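Local coordinates for acyl-coenzyme A oxidase 3 (Yarrowia lipolytica, PDB 5YS9), which oxidises acyl-CoA thioesters to trans-2-enoyl-CoA with FAD as cofactor, passing electrons to O2 to give H2O2 in peroxisomal beta-oxidation, at the interface of chains A and B. Numbering follows the deposited sequence. Chains: chain A/B, Acyl-coenzyme A oxidase 3.

The interface of chains A and B. Residues chain A 200, 252-256, 446, 449-450; chain B 427, 435-437, 442.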
loop_
_atom_site.group_PDB
_atom_site.type_symbol
_atom_site.label_atom_id
_atom_site.label_comp_id
_atom_site.label_asym_id
_atom_site.label_seq_id
_atom_site.Cartn_x
_atom_site.Cartn_y
_atom_site.Cartn_z
ATOM N N TRP A 200 -0.288 5.223 21.962
ATOM C CA TRP A 200 -1.405 5.137 21.022
ATOM C C TRP A 200 -2.808 5.190 21.654
ATOM O O TRP A 200 -3.780 4.696 21.047
ATOM C CB TRP A 200 -1.294 3.904 20.098
ATOM C CG TRP A 200 -0.138 3.909 19.221
ATOM C CD1 TRP A 200 0.800 2.952 19.104
ATOM C CD2 TRP A 200 0.199 4.928 18.286
ATOM N NE1 TRP A 200 1.744 3.325 18.165
ATOM C CE2 TRP A 200 1.391 4.551 17.666
ATOM C CE3 TRP A 200 -0.384 6.135 17.926
ATOM C CZ2 TRP A 200 2.011 5.350 16.708
ATOM C CZ3 TRP A 200 0.250 6.926 16.963
ATOM C CH2 TRP A 200 1.420 6.531 16.386
ATOM N N LYS A 252 1.152 13.600 14.501
ATOM C CA LYS A 252 0.770 13.170 13.174
ATOM C C LYS A 252 0.865 11.673 12.999
ATOM O O LYS A 252 1.867 11.068 13.314
ATOM C CB LYS A 252 1.656 13.872 12.138
ATOM C CG LYS A 252 1.317 13.590 10.694
ATOM C CD LYS A 252 0.146 14.422 10.245
ATOM C CE LYS A 252 -0.148 14.214 8.783
ATOM N NZ LYS A 252 -0.790 12.910 8.521
ATOM N N LYS A 253 -0.194 11.102 12.451
ATOM C CA LYS A 253 -0.226 9.697 12.036
ATOM C C LYS A 253 -0.312 9.540 10.515
ATOM O O LYS A 253 -0.654 10.475 9.790
ATOM C CB LYS A 253 -1.395 8.991 12.687
ATOM C CG LYS A 253 -1.379 9.120 14.188
ATOM C CD LYS A 253 -2.400 8.229 14.838
ATOM C CE LYS A 253 -3.821 8.618 14.528
ATOM N NZ LYS A 253 -4.294 9.898 15.112
ATOM N N MET A 254 0.033 8.360 10.023
ATOM C CA MET A 254 -0.179 8.072 8.621
ATOM C C MET A 254 -1.630 8.436 8.168
ATOM O O MET A 254 -1.827 8.959 7.042
ATOM C CB MET A 254 0.082 6.612 8.361
ATOM C CG MET A 254 -0.333 6.135 6.980
ATOM S SD MET A 254 0.574 4.613 6.721
ATOM C CE MET A 254 0.085 4.145 5.038
ATOM N N GLY A 255 -2.586 8.170 9.041
ATOM C CA GLY A 255 -3.989 8.304 8.764
ATOM C C GLY A 255 -4.762 8.552 10.032
ATOM O O GLY A 255 -4.189 8.638 11.096
ATOM N N ARG A 256 -6.068 8.709 9.903
ATOM C CA ARG A 256 -6.963 8.782 11.046
ATOM C C ARG A 256 -6.579 9.878 12.011
ATOM O O ARG A 256 -6.547 9.689 13.204
ATOM C CB ARG A 256 -7.062 7.434 11.749
ATOM C CG ARG A 256 -7.934 6.439 11.011
ATOM C CD ARG A 256 -8.236 5.208 11.832
ATOM N NE ARG A 256 -8.320 4.012 11.010
ATOM C CZ ARG A 256 -9.383 3.230 10.915
ATOM N NH1 ARG A 256 -10.472 3.499 11.593
ATOM N NH2 ARG A 256 -9.350 2.166 10.144
ATOM N N ALA A 446 -4.490 5.114 3.782
ATOM C CA ALA A 446 -3.841 5.602 4.998
ATOM C C ALA A 446 -4.675 5.350 6.212
ATOM O O ALA A 446 -4.142 5.029 7.248
ATOM C CB ALA A 446 -3.582 7.103 4.883
ATOM N N VAL A 449 -5.150 1.089 6.963
ATOM C CA VAL A 449 -4.019 0.217 7.134
ATOM C C VAL A 449 -3.742 -0.190 8.592
ATOM O O VAL A 449 -3.212 -1.250 8.850
ATOM C CB VAL A 449 -2.824 0.794 6.355
ATOM C CG1 VAL A 449 -1.645 1.162 7.217
ATOM C CG2 VAL A 449 -2.459 -0.091 5.190
ATOM N N VAL A 450 -4.117 0.654 9.533
ATOM C CA VAL A 450 -3.922 0.360 10.935
ATOM C C VAL A 450 -4.687 -0.891 11.381
ATOM O O VAL A 450 -4.305 -1.529 12.333
ATOM C CB VAL A 450 -4.234 1.586 11.825
ATOM C CG1 VAL A 450 -5.651 2.075 11.615
ATOM C CG2 VAL A 450 -3.970 1.277 13.279
ATOM N N ARG B 427 6.878 -0.678 7.325
ATOM C CA ARG B 427 5.984 -0.049 8.260
ATOM C C ARG B 427 5.277 -1.077 9.124
ATOM O O ARG B 427 5.244 -0.938 10.320
ATOM C CB ARG B 427 4.959 0.810 7.534
ATOM C CG ARG B 427 3.822 1.272 8.413
ATOM C CD ARG B 427 2.694 1.857 7.611
ATOM N NE ARG B 427 2.154 0.943 6.632
ATOM C CZ ARG B 427 1.284 -0.011 6.899
ATOM N NH1 ARG B 427 0.848 -0.782 5.934
ATOM N NH2 ARG B 427 0.855 -0.198 8.118
ATOM N N TYR B 435 2.971 3.534 12.136
ATOM C CA TYR B 435 1.851 4.385 11.762
ATOM C C TYR B 435 1.995 5.831 12.294
ATOM O O TYR B 435 1.200 6.694 11.945
ATOM C CB TYR B 435 0.552 3.740 12.294
ATOM C CG TYR B 435 -0.760 4.208 11.677
ATOM C CD1 TYR B 435 -1.160 3.767 10.415
ATOM C CD2 TYR B 435 -1.602 5.061 12.354
ATOM C CE1 TYR B 435 -2.367 4.191 9.835
ATOM C CE2 TYR B 435 -2.808 5.492 11.780
ATOM C CZ TYR B 435 -3.190 5.045 10.533
ATOM O OH TYR B 435 -4.375 5.449 9.986
ATOM N N SER B 436 2.992 6.091 13.137
ATOM C CA SER B 436 3.398 7.449 13.437
ATOM C C SER B 436 3.970 8.188 12.210
ATOM O O SER B 436 4.910 7.702 11.588
ATOM C CB SER B 436 4.483 7.436 14.506
ATOM O OG SER B 436 4.983 8.729 14.693
ATOM N N GLY B 437 3.441 9.378 11.894
ATOM C CA GLY B 437 3.955 10.183 10.763
ATOM C C GLY B 437 5.456 10.474 10.838
ATOM O O GLY B 437 6.144 10.583 9.824
ATOM N N GLY B 442 4.243 6.734 6.212
ATOM C CA GLY B 442 2.962 7.178 5.691
ATOM C C GLY B 442 3.171 8.092 4.515
ATOM O O GLY B 442 2.638 7.843 3.414
#
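This patch of the two-fold interface in the deposited dimer, of the kind acyl-CoA oxidases commonly form, probably helps hold the two copies together through a short backbone pairing and one inserted aromatic ring. A:Lys253 and B:Ser436 form an antiparallel beta bridge. On one side of it, B:Gly437 N donates to A:Lys252 O at 2.7 Å. On the other, A:Met254 N gives a nearly straight bond to B:Tyr435 O at 2.8 Å; both donors stand above the carbonyl planes. The anchor is B:Tyr435, whose CG lies anti to its backbone N (chi1 -162°), sending the ring into chain A. A:Met254 CB packs over one face, 4.0 Å from the ring centroid, and A:Val450 CB presses on the opposite face at 3.9 Å, both toward the rim, so the ring is clamped and its rotation restrained. At its tip the phenolic OH donates to A:Ala446 O, 2.8 Å away, in the carbonyl plane and on a lone pair. An alanine here would probably strip the clamp of its filling and lose this hydrogen bond, loosening the dimer locally. Beyond CG the A:Met254 chain runs extended across the tyrosine, bringing SD to 3.6 Å from B:Arg427 CD and against B:Gly442 CA. A:Trp200 meets B:Ser436 CA with its ring edge, CH2 lying 3.7 Å away. In the fold, chain A contributes the loop 252-256 with the end of helix 441-448 and the following 3-10 turn 449-452, whereas chain B brings the end of helix 391-429, the 3-10 turns 431-435 and 437-439 with B:Ser436 between them, and the start of helix 441-448; B:Tyr435 itself belongs to an FAD pocket.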